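Local coordinates for protein SusD homolog (Bacteroides thetaiotaomicron, PDB 4MRU) that probably binds glycans, such as mucin O-glycans, as the SusD-like partner of an outer-membrane sugar uptake system, at residues D237-H242 with Y322-A327. Numbering follows the deposited sequence. Where two conformers were deposited one is given.
Sequences DNALFH and YVWMTA. With EDO (1,2-ethanediol), chain F.
One face of the Trp324 indole is turned to the backbone of Phe241, whose N sits above the plane, offset toward the rim. CB of Phe241 also meets the indole, 3.6 Å from NE1 of Trp324. The side chains of Phe241 and Tyr322 lie side by side and point the same way, and their rings touch obliquely, with CD2 of Phe241 3.9 Å from CD2 of Tyr322. With CG anti to the backbone N in Phe241 (chi1 177°) and anti to the carbonyl carbon in Tyr322 (chi1 -62°), the two CD2 atoms are brought together. Across the sheet from these rings, Leu240 CD1 rests against Val323 CG1.

Strands 239-241 and 322-325 form a two-stranded antiparallel sheet. Phe241 and Tyr322 exchange two backbone hydrogen bonds. A classic beta bulge follows: Trp324 and Met325, a selenomethionine, both face Ala239. Ala239 O takes Trp324 N at 2.8 Å and, weakly, Met325 N. Ala239 N returns a bond to Met325 O, nearly along the C=O axis. Helix 192-209 packs on this part through Phe198, which touches Ala239 and Met325. A bound ethanediol, probably from the crystallisation liquor, donates a hydrogen bond from O2 to Trp324 O.

Beyond the bulge, buried Asn238 turns its amide to the start of helix 327-339. OD1 of Asn238 accepts Ala327 N at 2.8 Å; the donor stands above the carbonyl plane. ND2 is held by Asn235 OD1. An alanine here would lose both bonds and would probably loosen the join between strand and helix start. Thr326 is the N-cap: OG1, in the crowded position between backbone N and carbonyl carbon (chi1 68°), accepts Glu329 N.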
loop_
_atom_site.group_PDB
_atom_site.type_symbol
_atom_site.label_atom_id
_atom_site.label_comp_id
_atom_site.label_asym_id
_atom_site.label_seq_id
_atom_site.Cartn_x
_atom_site.Cartn_y
_atom_site.Cartn_z
ATOM N N ASP A 237 -19.064 1.022 3.476
ATOM C CA ASP A 237 -18.271 1.810 4.389
ATOM C C ASP A 237 -16.788 1.942 3.963
ATOM O O ASP A 237 -15.996 2.446 4.724
ATOM C CB ASP A 237 -18.383 1.217 5.795
ATOM C CG ASP A 237 -19.785 1.388 6.376
ATOM O OD1 ASP A 237 -20.395 2.443 6.067
ATOM O OD2 ASP A 237 -20.251 0.515 7.140
ATOM N N ASN A 238 -16.422 1.451 2.788
ATOM C CA ASN A 238 -15.046 1.558 2.328
ATOM C C ASN A 238 -14.648 3.029 2.307
ATOM O O ASN A 238 -15.485 3.885 1.994
ATOM C CB ASN A 238 -14.876 0.975 0.909
ATOM C CG ASN A 238 -15.082 -0.541 0.849
ATOM O OD1 ASN A 238 -15.058 -1.231 1.861
ATOM N ND2 ASN A 238 -15.234 -1.059 -0.365
ATOM N N ALA A 239 -13.377 3.300 2.586
ATOM C CA ALA A 239 -12.811 4.642 2.563
ATOM C C ALA A 239 -12.256 4.909 1.161
ATOM O O ALA A 239 -11.250 4.300 0.763
ATOM C CB ALA A 239 -11.716 4.766 3.574
ATOM N N LEU A 240 -12.945 5.777 0.426
ATOM C CA LEU A 240 -12.556 6.156 -0.907
ATOM C C LEU A 240 -12.450 7.658 -0.937
ATOM O O LEU A 240 -13.359 8.353 -0.427
ATOM C CB LEU A 240 -13.610 5.751 -1.911
ATOM C CG LEU A 240 -13.677 4.360 -2.520
ATOM C CD1 LEU A 240 -13.594 3.280 -1.489
ATOM C CD2 LEU A 240 -14.990 4.311 -3.303
ATOM N N PHE A 241 -11.400 8.187 -1.570
ATOM C CA PHE A 241 -11.305 9.627 -1.824
ATOM C C PHE A 241 -11.897 9.866 -3.199
ATOM O O PHE A 241 -11.325 9.492 -4.226
ATOM C CB PHE A 241 -9.862 10.124 -1.692
ATOM C CG PHE A 241 -9.666 11.572 -2.007
ATOM C CD1 PHE A 241 -10.486 12.555 -1.442
ATOM C CD2 PHE A 241 -8.615 11.972 -2.831
ATOM C CE1 PHE A 241 -10.276 13.890 -1.687
ATOM C CE2 PHE A 241 -8.402 13.314 -3.082
ATOM C CZ PHE A 241 -9.234 14.268 -2.525
ATOM N N HIS A 242 -13.070 10.481 -3.216
ATOM C CA HIS A 242 -13.765 10.772 -4.433
ATOM C C HIS A 242 -13.278 12.080 -5.018
ATOM O O HIS A 242 -13.058 13.085 -4.299
ATOM C CB HIS A 242 -15.280 10.891 -4.160
ATOM C CG HIS A 242 -15.869 9.689 -3.516
ATOM N ND1 HIS A 242 -15.833 9.495 -2.159
ATOM C CD2 HIS A 242 -16.480 8.598 -4.034
ATOM C CE1 HIS A 242 -16.427 8.355 -1.857
ATOM N NE2 HIS A 242 -16.808 7.782 -2.978
ATOM N N TYR A 322 -9.920 7.223 -5.451
ATOM C CA TYR A 322 -8.757 6.574 -4.928
ATOM C C TYR A 322 -9.180 5.715 -3.728
ATOM O O TYR A 322 -9.831 6.234 -2.793
ATOM C CB TYR A 322 -7.713 7.592 -4.509
ATOM C CG TYR A 322 -7.171 8.457 -5.596
ATOM C CD1 TYR A 322 -6.071 8.058 -6.357
ATOM C CD2 TYR A 322 -7.719 9.699 -5.859
ATOM C CE1 TYR A 322 -5.547 8.878 -7.358
ATOM C CE2 TYR A 322 -7.235 10.502 -6.890
ATOM C CZ TYR A 322 -6.119 10.092 -7.616
ATOM O OH TYR A 322 -5.614 10.898 -8.627
ATOM N N VAL A 323 -8.797 4.438 -3.714
ATOM C CA VAL A 323 -9.310 3.496 -2.713
ATOM C C VAL A 323 -8.317 3.398 -1.582
ATOM O O VAL A 323 -7.197 2.908 -1.776
ATOM C CB VAL A 323 -9.605 2.096 -3.335
ATOM C CG1 VAL A 323 -10.106 1.103 -2.288
ATOM C CG2 VAL A 323 -10.623 2.186 -4.484
ATOM N N TRP A 324 -8.708 3.875 -0.393
ATOM C CA TRP A 324 -7.814 3.813 0.767
ATOM C C TRP A 324 -7.876 2.488 1.548
ATOM O O TRP A 324 -6.870 1.885 1.792
ATOM C CB TRP A 324 -8.156 4.893 1.742
ATOM C CG TRP A 324 -7.910 6.304 1.274
ATOM C CD1 TRP A 324 -7.522 6.714 0.057
ATOM C CD2 TRP A 324 -8.061 7.465 2.067
ATOM N NE1 TRP A 324 -7.413 8.093 0.028
ATOM C CE2 TRP A 324 -7.725 8.567 1.274
ATOM C CE3 TRP A 324 -8.436 7.680 3.390
ATOM C CZ2 TRP A 324 -7.762 9.890 1.765
ATOM C CZ3 TRP A 324 -8.421 8.960 3.899
ATOM C CH2 TRP A 324 -8.101 10.055 3.085
HETATM N N MSE A 325 -9.061 2.077 1.969
HETATM C CA MSE A 325 -9.207 0.903 2.818
HETATM C C MSE A 325 -10.551 0.303 2.564
HETATM O O MSE A 325 -11.560 0.992 2.559
HETATM C CB MSE A 325 -9.061 1.305 4.282
HETATM C CG MSE A 325 -9.360 0.065 5.129
HETATM SE SE MSE A 325 -7.888 -0.846 6.029
HETATM C CE MSE A 325 -6.992 0.810 6.657
ATOM N N THR A 326 -10.557 -1.020 2.343
ATOM C CA THR A 326 -11.784 -1.725 2.052
ATOM C C THR A 326 -12.115 -2.824 3.064
ATOM O O THR A 326 -11.271 -3.329 3.815
ATOM C CB THR A 326 -11.719 -2.420 0.699
ATOM O OG1 THR A 326 -10.753 -3.493 0.782
ATOM C CG2 THR A 326 -11.390 -1.425 -0.396
ATOM N N ALA A 327 -13.378 -3.179 3.063
ATOM C CA ALA A 327 -13.870 -4.315 3.850
ATOM C C ALA A 327 -13.097 -5.583 3.565
ATOM O O ALA A 327 -12.829 -6.335 4.478
ATOM C CB ALA A 327 -15.342 -4.526 3.585
HETATM C C1 EDO F . -4.086 4.423 3.298
HETATM O O1 EDO F . -2.713 4.018 3.342
HETATM C C2 EDO F . -4.481 4.124 1.893
HETATM O O2 EDO F . -4.349 2.717 1.805
#